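Local coordinates for 49 protein (Murid herpesvirus 4, PDB 6A4V), which probably facilitates virus replication through its interaction with poly(ADP-ribose) polymerase 1, at residues 37-49 with 189-201. Residues are numbered along the deposited sequence; the frame is centred on the assembly and turned at random.
Sequences DEFYYPSLESVVH and FSYMYNFKTFLKY
Met192 lies across from two successive residues, Tyr40 and Tyr41, the pattern of a classic beta bulge, where a short antiparallel pairing joins the chain's N-terminal arm to residues 189-201. Met192 O accepts from Tyr40 N (2.7 Å), which lies above the Met192 carbonyl plane, and only weakly from Tyr41 N, while Met192 N gives a straighter bond to Tyr41 O (3.1 Å, 166°). Tyr41 CG sits between the backbone N and the carbonyl carbon (chi1 56°), laying one ring face over Met192 N and bringing the hydroxyl to Phe189 O as a donor (3.0 Å). On the other side of the bulge Asn194 N binds Glu38 O, and Asn194 ND2 reaches Glu38 OE2 (2.8 Å) from above the carboxylate plane. The same amide caps helix 195-203: Asn194 OD1 accepts from both Thr197 N and Thr197 OG1, the latter at 2.6 Å. A water donates to Thr197 OG1 and, weakly, to Glu38 OE1; farther out, Lys200 NZ forms a salt bridge with Asp37 OD2. Phe39 slides alongside Tyr193 and turns its edge toward the face of Tyr191. The pairing thus links the lead-in to helix 44-57 with the start of helix 195-203, Met192 packing on helix 213-235, Tyr41 on helices 61-85 and 238-262, and Tyr193 on helix 173-184.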
ATOM      1  N   ASP B  37       6.081   0.836 -15.512  1.00 71.31           N
ATOM      2  CA  ASP B  37       5.112   1.340 -14.462  1.00 75.08           C
ATOM      3  C   ASP B  37       5.853   1.823 -13.204  1.00 67.20           C
ATOM      4  O   ASP B  37       6.730   2.656 -13.303  1.00 99.00           O
ATOM      5  CB  ASP B  37       4.071   0.273 -14.112  1.00 83.30           C
ATOM      6  CG  ASP B  37       2.977   0.154 -15.148  1.00 93.05           C
ATOM      7  OD1 ASP B  37       2.358   1.188 -15.457  1.00 75.69           O
ATOM      8  OD2 ASP B  37       2.763  -0.975 -15.640  1.00127.57           O
ATOM      9  N   GLU B  38       5.520   1.241 -12.042  1.00 60.99           N
ATOM     10  CA  GLU B  38       5.760   1.766 -10.692  1.00 53.77           C
ATOM     11  C   GLU B  38       7.230   1.606 -10.281  1.00 47.55           C
ATOM     12  O   GLU B  38       7.895   0.648 -10.586  1.00 50.54           O
ATOM     13  CB  GLU B  38       4.957   1.005  -9.629  1.00 60.84           C
ATOM     14  CG  GLU B  38       3.444   1.025  -9.771  1.00 69.72           C
ATOM     15  CD  GLU B  38       2.743  -0.175  -9.136  1.00 77.93           C
ATOM     16  OE1 GLU B  38       1.763  -0.688  -9.733  1.00 93.06           O
ATOM     17  OE2 GLU B  38       3.172  -0.615  -8.047  1.00 84.58           O
ATOM     18  N   PHE B  39       7.678   2.526  -9.437  1.00 49.97           N
ATOM     19  CA  PHE B  39       9.054   2.613  -9.078  1.00 43.04           C
ATOM     20  C   PHE B  39       9.247   2.115  -7.663  1.00 35.88           C
ATOM     21  O   PHE B  39       8.370   2.229  -6.804  1.00 42.55           O
ATOM     22  CB  PHE B  39       9.553   4.033  -9.254  1.00 44.52           C
ATOM     23  CG  PHE B  39       9.745   4.442 -10.695  1.00 48.57           C
ATOM     24  CD1 PHE B  39      10.838   3.991 -11.417  1.00 45.71           C
ATOM     25  CD2 PHE B  39       8.831   5.281 -11.316  1.00 53.02           C
ATOM     26  CE1 PHE B  39      10.980   4.320 -12.755  1.00 50.10           C
ATOM     27  CE2 PHE B  39       9.011   5.661 -12.639  1.00 56.73           C
ATOM     28  CZ  PHE B  39      10.106   5.205 -13.345  1.00 51.72           C
ATOM     29  N   TYR B  40      10.358   1.430  -7.490  1.00 28.23           N
ATOM     30  CA  TYR B  40      10.843   1.138  -6.182  1.00 37.16           C
ATOM     31  C   TYR B  40      11.188   2.514  -5.598  1.00 33.50           C
ATOM     32  O   TYR B  40      10.858   2.805  -4.484  1.00 35.45           O
ATOM     33  CB  TYR B  40      12.000   0.129  -6.273  1.00 35.76           C
ATOM     34  CG  TYR B  40      12.393  -0.555  -4.984  1.00 32.50           C
ATOM     35  CD1 TYR B  40      11.472  -1.288  -4.266  1.00 30.28           C
ATOM     36  CD2 TYR B  40      13.727  -0.630  -4.592  1.00 31.73           C
ATOM     37  CE1 TYR B  40      11.828  -1.917  -3.080  1.00 28.43           C
ATOM     38  CE2 TYR B  40      14.116  -1.309  -3.451  1.00 34.12           C
ATOM     39  CZ  TYR B  40      13.149  -1.941  -2.682  1.00 34.22           C
ATOM     40  OH  TYR B  40      13.489  -2.525  -1.514  1.00 31.06           O
ATOM     41  N   TYR B  41      11.870   3.331  -6.407  1.00 36.75           N
ATOM     42  CA  TYR B  41      11.938   4.737  -6.201  1.00 35.08           C
ATOM     43  C   TYR B  41      12.135   5.396  -7.551  1.00 38.23           C
ATOM     44  O   TYR B  41      12.836   4.855  -8.397  1.00 35.43           O
ATOM     45  CB  TYR B  41      13.089   5.116  -5.248  1.00 30.99           C
ATOM     46  CG  TYR B  41      14.470   4.642  -5.631  1.00 37.38           C
ATOM     47  CD1 TYR B  41      15.317   5.455  -6.385  1.00 38.27           C
ATOM     48  CD2 TYR B  41      14.957   3.409  -5.203  1.00 38.86           C
ATOM     49  CE1 TYR B  41      16.578   5.033  -6.765  1.00 40.00           C
ATOM     50  CE2 TYR B  41      16.209   2.958  -5.584  1.00 39.77           C
ATOM     51  CZ  TYR B  41      17.018   3.790  -6.353  1.00 43.04           C
ATOM     52  OH  TYR B  41      18.257   3.421  -6.717  1.00 39.48           O
ATOM     53  N   PRO B  42      11.637   6.639  -7.701  1.00 40.27           N
ATOM     54  CA  PRO B  42      11.904   7.471  -8.872  1.00 33.00           C
ATOM     55  C   PRO B  42      13.207   8.250  -8.749  1.00 37.21           C
ATOM     56  O   PRO B  42      13.766   8.407  -7.614  1.00 33.62           O
ATOM     57  CB  PRO B  42      10.674   8.396  -8.779  1.00 31.55           C
ATOM     58  CG  PRO B  42      10.534   8.656  -7.315  1.00 36.07           C
ATOM     59  CD  PRO B  42      10.883   7.353  -6.646  1.00 32.77           C
ATOM     60  N   SER B  43      13.685   8.787  -9.871  1.00 38.78           N
ATOM     61  CA  SER B  43      14.853   9.690  -9.878  1.00 42.14           C
ATOM     62  C   SER B  43      14.423  11.099  -9.454  1.00 41.30           C
ATOM     63  O   SER B  43      13.350  11.566  -9.906  1.00 38.93           O
ATOM     64  CB  SER B  43      15.429   9.764 -11.284  1.00 43.74           C
ATOM     65  OG  SER B  43      14.353  10.007 -12.205  1.00 46.29           O
ATOM     66  N   LEU B  44      15.259  11.822  -8.705  1.00 46.42           N
ATOM     67  CA  LEU B  44      15.031  13.304  -8.506  1.00 50.77           C
ATOM     68  C   LEU B  44      14.819  13.973  -9.869  1.00 58.38           C
ATOM     69  O   LEU B  44      13.991  14.880 -10.015  1.00 47.62           O
ATOM     70  CB  LEU B  44      16.193  13.979  -7.775  1.00 55.94           C
ATOM     71  CG  LEU B  44      16.290  13.694  -6.276  1.00 81.12           C
ATOM     72  CD1 LEU B  44      17.676  14.026  -5.737  1.00 90.81           C
ATOM     73  CD2 LEU B  44      15.230  14.444  -5.489  1.00 85.15           C
ATOM     74  N   GLU B  45      15.573  13.505 -10.860  1.00 61.94           N
ATOM     75  CA  GLU B  45      15.613  14.114 -12.166  1.00 68.31           C
ATOM     76  C   GLU B  45      14.193  14.160 -12.739  1.00 64.08           C
ATOM     77  O   GLU B  45      13.712  15.228 -13.118  1.00 60.33           O
ATOM     78  CB  GLU B  45      16.615  13.370 -13.056  1.00 83.06           C
ATOM     79  CG  GLU B  45      18.064  13.431 -12.550  1.00 97.37           C
ATOM     80  CD  GLU B  45      18.793  14.781 -12.543  1.00 94.82           C
ATOM     81  OE1 GLU B  45      18.223  15.790 -12.060  1.00 89.42           O
ATOM     82  OE2 GLU B  45      19.960  14.821 -13.004  1.00 92.01           O
ATOM     83  N   SER B  46      13.516  13.013 -12.758  1.00 56.95           N
ATOM     84  CA  SER B  46      12.106  12.957 -13.202  1.00 57.39           C
ATOM     85  C   SER B  46      11.213  13.923 -12.400  1.00 53.08           C
ATOM     86  O   SER B  46      10.302  14.508 -12.949  1.00 72.33           O
ATOM     87  CB  SER B  46      11.567  11.546 -13.135  1.00 61.19           C
ATOM     88  OG  SER B  46      11.374  11.115 -11.779  1.00 67.05           O
ATOM     89  N   VAL B  47      11.408  14.017 -11.083  1.00 56.82           N
ATOM     90  CA  VAL B  47      10.479  14.775 -10.217  1.00 57.09           C
ATOM     91  C   VAL B  47      10.695  16.272 -10.471  1.00 54.21           C
ATOM     92  O   VAL B  47       9.777  17.090 -10.523  1.00 46.90           O
ATOM     93  CB  VAL B  47      10.696  14.436  -8.729  1.00 51.87           C
ATOM     94  CG1 VAL B  47       9.797  15.265  -7.834  1.00 50.44           C
ATOM     95  CG2 VAL B  47      10.529  12.948  -8.442  1.00 48.01           C
ATOM     96  N   VAL B  48      11.962  16.624 -10.574  1.00 55.91           N
ATOM     97  CA  VAL B  48      12.378  17.922 -11.027  1.00 63.64           C
ATOM     98  C   VAL B  48      11.691  18.274 -12.363  1.00 68.11           C
ATOM     99  O   VAL B  48      11.241  19.403 -12.526  1.00 81.80           O
ATOM    100  CB  VAL B  48      13.919  17.935 -11.058  1.00 62.25           C
ATOM    101  CG1 VAL B  48      14.522  18.735 -12.208  1.00 60.40           C
ATOM    102  CG2 VAL B  48      14.431  18.389  -9.698  1.00 61.65           C
ATOM    103  N   HIS B  49      11.565  17.320 -13.294  1.00 61.89           N
ATOM    104  CA  HIS B  49      10.819  17.551 -14.532  1.00 74.65           C
ATOM    105  C   HIS B  49       9.334  17.790 -14.209  1.00 74.75           C
ATOM    106  O   HIS B  49       8.794  18.824 -14.569  1.00 79.10           O
ATOM    107  CB  HIS B  49      11.041  16.412 -15.546  1.00 85.51           C
ATOM    108  CG  HIS B  49      10.316  16.567 -16.849  1.00 92.58           C
ATOM    109  ND1 HIS B  49       9.082  15.963 -17.095  1.00108.66           N
ATOM    110  CD2 HIS B  49      10.650  17.213 -17.991  1.00100.10           C
ATOM    111  CE1 HIS B  49       8.689  16.237 -18.327  1.00100.65           C
ATOM    112  NE2 HIS B  49       9.637  17.006 -18.898  1.00103.36           N
ATOM    113  N   PHE B 189      21.384   3.284 -11.189  1.00 48.65           N
ATOM    114  CA  PHE B 189      20.503   3.325 -10.045  1.00 49.07           C
ATOM    115  C   PHE B 189      19.910   4.719  -9.844  1.00 40.10           C
ATOM    116  O   PHE B 189      19.707   5.143  -8.713  1.00 47.53           O
ATOM    117  CB  PHE B 189      21.249   2.826  -8.805  1.00 48.46           C
ATOM    118  CG  PHE B 189      21.588   1.368  -8.919  1.00 50.87           C
ATOM    119  CD1 PHE B 189      22.694   0.934  -9.634  1.00 54.02           C
ATOM    120  CD2 PHE B 189      20.726   0.414  -8.381  1.00 55.28           C
ATOM    121  CE1 PHE B 189      22.969  -0.420  -9.744  1.00 53.35           C
ATOM    122  CE2 PHE B 189      21.001  -0.934  -8.495  1.00 41.21           C
ATOM    123  CZ  PHE B 189      22.113  -1.352  -9.185  1.00 49.16           C
ATOM    124  N   SER B 190      19.604   5.413 -10.936  1.00 43.39           N
ATOM    125  CA  SER B 190      18.929   6.724 -10.809  1.00 44.15           C
ATOM    126  C   SER B 190      17.547   6.498 -10.212  1.00 43.49           C
ATOM    127  O   SER B 190      17.120   7.326  -9.378  1.00 49.45           O
ATOM    128  CB  SER B 190      18.830   7.428 -12.115  1.00 47.16           C
ATOM    129  OG  SER B 190      20.126   7.673 -12.632  1.00 61.99           O
ATOM    130  N   TYR B 191      16.893   5.413 -10.714  1.00 38.08           N
ATOM    131  CA  TYR B 191      15.565   4.890 -10.358  1.00 39.70           C
ATOM    132  C   TYR B 191      15.693   3.377 -10.223  1.00 43.33           C
ATOM    133  O   TYR B 191      16.728   2.828 -10.579  1.00 33.49           O
ATOM    134  CB  TYR B 191      14.504   5.250 -11.395  1.00 43.06           C
ATOM    135  CG  TYR B 191      14.880   4.948 -12.826  1.00 43.99           C
ATOM    136  CD1 TYR B 191      15.474   5.897 -13.637  1.00 53.95           C
ATOM    137  CD2 TYR B 191      14.650   3.710 -13.361  1.00 54.40           C
ATOM    138  CE1 TYR B 191      15.787   5.631 -14.961  1.00 57.39           C
ATOM    139  CE2 TYR B 191      14.979   3.410 -14.669  1.00 56.77           C
ATOM    140  CZ  TYR B 191      15.543   4.373 -15.477  1.00 56.70           C
ATOM    141  OH  TYR B 191      15.839   4.040 -16.764  1.00 60.91           O
ATOM    142  N   MET B 192      14.659   2.750  -9.643  1.00 42.90           N
ATOM    143  CA  MET B 192      14.500   1.333  -9.612  1.00 41.20           C
ATOM    144  C   MET B 192      13.027   1.045  -9.858  1.00 44.17           C
ATOM    145  O   MET B 192      12.166   1.771  -9.407  1.00 38.00           O
ATOM    146  CB  MET B 192      14.915   0.688  -8.283  1.00 46.37           C
ATOM    147  CG  MET B 192      16.278   0.008  -8.288  1.00 51.56           C
ATOM    148  SD  MET B 192      16.447  -1.460  -9.326  1.00 50.06           S
ATOM    149  CE  MET B 192      16.598  -2.765  -8.117  1.00 56.28           C
ATOM    150  N   TYR B 193      12.757   0.004 -10.643  1.00 47.87           N
ATOM    151  CA  TYR B 193      11.399  -0.481 -10.753  1.00 41.35           C
ATOM    152  C   TYR B 193      11.118  -1.370  -9.546  1.00 34.17           C
ATOM    153  O   TYR B 193      12.026  -1.935  -8.959  1.00 32.43           O
ATOM    154  CB  TYR B 193      11.202  -1.201 -12.081  1.00 38.65           C
ATOM    155  CG  TYR B 193      11.169  -0.232 -13.229  1.00 42.39           C
ATOM    156  CD1 TYR B 193      10.029   0.510 -13.457  1.00 44.22           C
ATOM    157  CD2 TYR B 193      12.233  -0.088 -14.111  1.00 39.14           C
ATOM    158  CE1 TYR B 193       9.967   1.436 -14.483  1.00 48.45           C
ATOM    159  CE2 TYR B 193      12.178   0.835 -15.146  1.00 44.90           C
ATOM    160  CZ  TYR B 193      11.033   1.586 -15.339  1.00 46.99           C
ATOM    161  OH  TYR B 193      10.925   2.534 -16.309  1.00 53.00           O
ATOM    162  N   ASN B 194       9.858  -1.471  -9.169  1.00 29.48           N
ATOM    163  CA  ASN B 194       9.455  -2.380  -8.075  1.00 31.05           C
ATOM    164  C   ASN B 194       9.181  -3.797  -8.624  1.00 36.06           C
ATOM    165  O   ASN B 194       9.075  -4.067  -9.826  1.00 38.18           O
ATOM    166  CB  ASN B 194       8.231  -1.810  -7.366  1.00 31.59           C
ATOM    167  CG  ASN B 194       7.013  -1.787  -8.270  1.00 41.12           C
ATOM    168  OD1 ASN B 194       7.054  -2.256  -9.419  1.00 51.47           O
ATOM    169  ND2 ASN B 194       5.918  -1.281  -7.755  1.00 39.14           N
ATOM    170  N   PHE B 195       9.054  -4.742  -7.716  1.00 33.11           N
ATOM    171  CA  PHE B 195       8.868  -6.139  -8.028  1.00 37.23           C
ATOM    172  C   PHE B 195       7.622  -6.448  -8.875  1.00 43.43           C
ATOM    173  O   PHE B 195       7.678  -7.233  -9.795  1.00 43.15           O
ATOM    174  CB  PHE B 195       8.742  -6.861  -6.703  1.00 39.93           C
ATOM    175  CG  PHE B 195       8.500  -8.323  -6.822  1.00 43.09           C
ATOM    176  CD1 PHE B 195       9.214  -9.086  -7.722  1.00 45.58           C
ATOM    177  CD2 PHE B 195       7.611  -8.951  -5.962  1.00 45.23           C
ATOM    178  CE1 PHE B 195       8.990 -10.450  -7.804  1.00 43.83           C
ATOM    179  CE2 PHE B 195       7.409 -10.315  -6.038  1.00 44.13           C
ATOM    180  CZ  PHE B 195       8.101 -11.058  -6.957  1.00 42.99           C
ATOM    181  N   LYS B 196       6.473  -5.907  -8.491  1.00 37.49           N
ATOM    182  CA  LYS B 196       5.244  -6.039  -9.237  1.00 40.06           C
ATOM    183  C   LYS B 196       5.563  -5.757 -10.709  1.00 46.16           C
ATOM    184  O   LYS B 196       5.227  -6.552 -11.591  1.00 41.77           O
ATOM    185  CB  LYS B 196       4.218  -5.104  -8.574  1.00 52.60           C
ATOM    186  CG  LYS B 196       2.996  -4.710  -9.374  1.00 68.58           C
ATOM    187  CD  LYS B 196       1.887  -4.098  -8.511  1.00 84.45           C
ATOM    188  CE  LYS B 196       1.350  -5.055  -7.459  1.00 96.65           C
ATOM    189  NZ  LYS B 196      -0.133  -5.034  -7.338  1.00 91.74           N
ATOM    190  N   THR B 197       6.288  -4.664 -10.982  1.00 39.51           N
ATOM    191  CA  THR B 197       6.635  -4.379 -12.381  1.00 42.10           C
ATOM    192  C   THR B 197       7.542  -5.451 -13.002  1.00 43.42           C
ATOM    193  O   THR B 197       7.378  -5.792 -14.166  1.00 47.89           O
ATOM    194  CB  THR B 197       7.204  -2.974 -12.479  1.00 33.21           C
ATOM    195  OG1 THR B 197       6.171  -2.196 -11.862  1.00 28.99           O
ATOM    196  CG2 THR B 197       7.481  -2.545 -13.886  1.00 33.20           C
ATOM    197  N   PHE B 198       8.510  -5.979 -12.267  1.00 45.98           N
ATOM    198  CA  PHE B 198       9.445  -6.901 -12.924  1.00 42.77           C
ATOM    199  C   PHE B 198       8.697  -8.198 -13.241  1.00 49.18           C
ATOM    200  O   PHE B 198       8.994  -8.850 -14.264  1.00 48.73           O
ATOM    201  CB  PHE B 198      10.698  -7.178 -12.098  1.00 39.58           C
ATOM    202  CG  PHE B 198      11.764  -6.125 -12.155  1.00 37.84           C
ATOM    203  CD1 PHE B 198      12.472  -5.927 -13.318  1.00 39.73           C
ATOM    204  CD2 PHE B 198      12.053  -5.332 -11.059  1.00 42.73           C
ATOM    205  CE1 PHE B 198      13.442  -4.961 -13.393  1.00 36.33           C
ATOM    206  CE2 PHE B 198      12.968  -4.296 -11.165  1.00 41.38           C
ATOM    207  CZ  PHE B 198      13.706  -4.168 -12.309  1.00 38.10           C
ATOM    208  N   LEU B 199       7.742  -8.541 -12.362  1.00 51.34           N
ATOM    209  CA  LEU B 199       6.808  -9.659 -12.526  1.00 50.48           C
ATOM    210  C   LEU B 199       5.993  -9.468 -13.791  1.00 50.55           C
ATOM    211  O   LEU B 199       5.879 -10.356 -14.644  1.00 59.27           O
ATOM    212  CB  LEU B 199       5.884  -9.736 -11.306  1.00 48.80           C
ATOM    213  CG  LEU B 199       6.494 -10.461 -10.114  1.00 49.36           C
ATOM    214  CD1 LEU B 199       5.733 -10.203  -8.823  1.00 41.17           C
ATOM    215  CD2 LEU B 199       6.545 -11.946 -10.383  1.00 47.79           C
ATOM    216  N   LYS B 200       5.373  -8.308 -13.876  1.00 59.19           N
ATOM    217  CA  LYS B 200       4.579  -7.980 -15.019  1.00 56.82           C
ATOM    218  C   LYS B 200       5.368  -8.311 -16.306  1.00 55.09           C
ATOM    219  O   LYS B 200       4.881  -9.075 -17.125  1.00 61.94           O
ATOM    220  CB  LYS B 200       4.123  -6.529 -14.863  1.00 56.36           C
ATOM    221  CG  LYS B 200       3.069  -6.057 -15.849  1.00 64.68           C
ATOM    222  CD  LYS B 200       3.404  -4.742 -16.497  1.00 66.13           C
ATOM    223  CE  LYS B 200       2.283  -4.190 -17.354  1.00 75.53           C
ATOM    224  NZ  LYS B 200       2.600  -2.809 -17.799  1.00 81.62           N
ATOM    225  N   TYR B 201       6.599  -7.806 -16.484  1.00 52.07           N
ATOM    226  CA  TYR B 201       7.325  -8.019 -17.785  1.00 51.60           C
ATOM    227  C   TYR B 201       7.921  -9.438 -17.852  1.00 53.46           C
ATOM    228  O   TYR B 201       8.413  -9.869 -18.899  1.00 68.17           O
ATOM    229  CB  TYR B 201       8.398  -6.959 -18.046  1.00 51.47           C
ATOM    230  CG  TYR B 201       7.853  -5.572 -18.283  1.00 68.52           C
ATOM    231  CD1 TYR B 201       7.189  -4.889 -17.276  1.00 74.91           C
ATOM    232  CD2 TYR B 201       8.000  -4.923 -19.500  1.00 76.69           C
ATOM    233  CE1 TYR B 201       6.678  -3.615 -17.465  1.00 78.38           C
ATOM    234  CE2 TYR B 201       7.490  -3.647 -19.710  1.00 92.80           C
ATOM    235  CZ  TYR B 201       6.817  -2.992 -18.689  1.00 85.88           C
ATOM    236  OH  TYR B 201       6.296  -1.744 -18.850  1.00 79.83           O
TER
HETATM  237  O   HOH W   1       3.262  -2.151 -11.888  1.00 54.85           O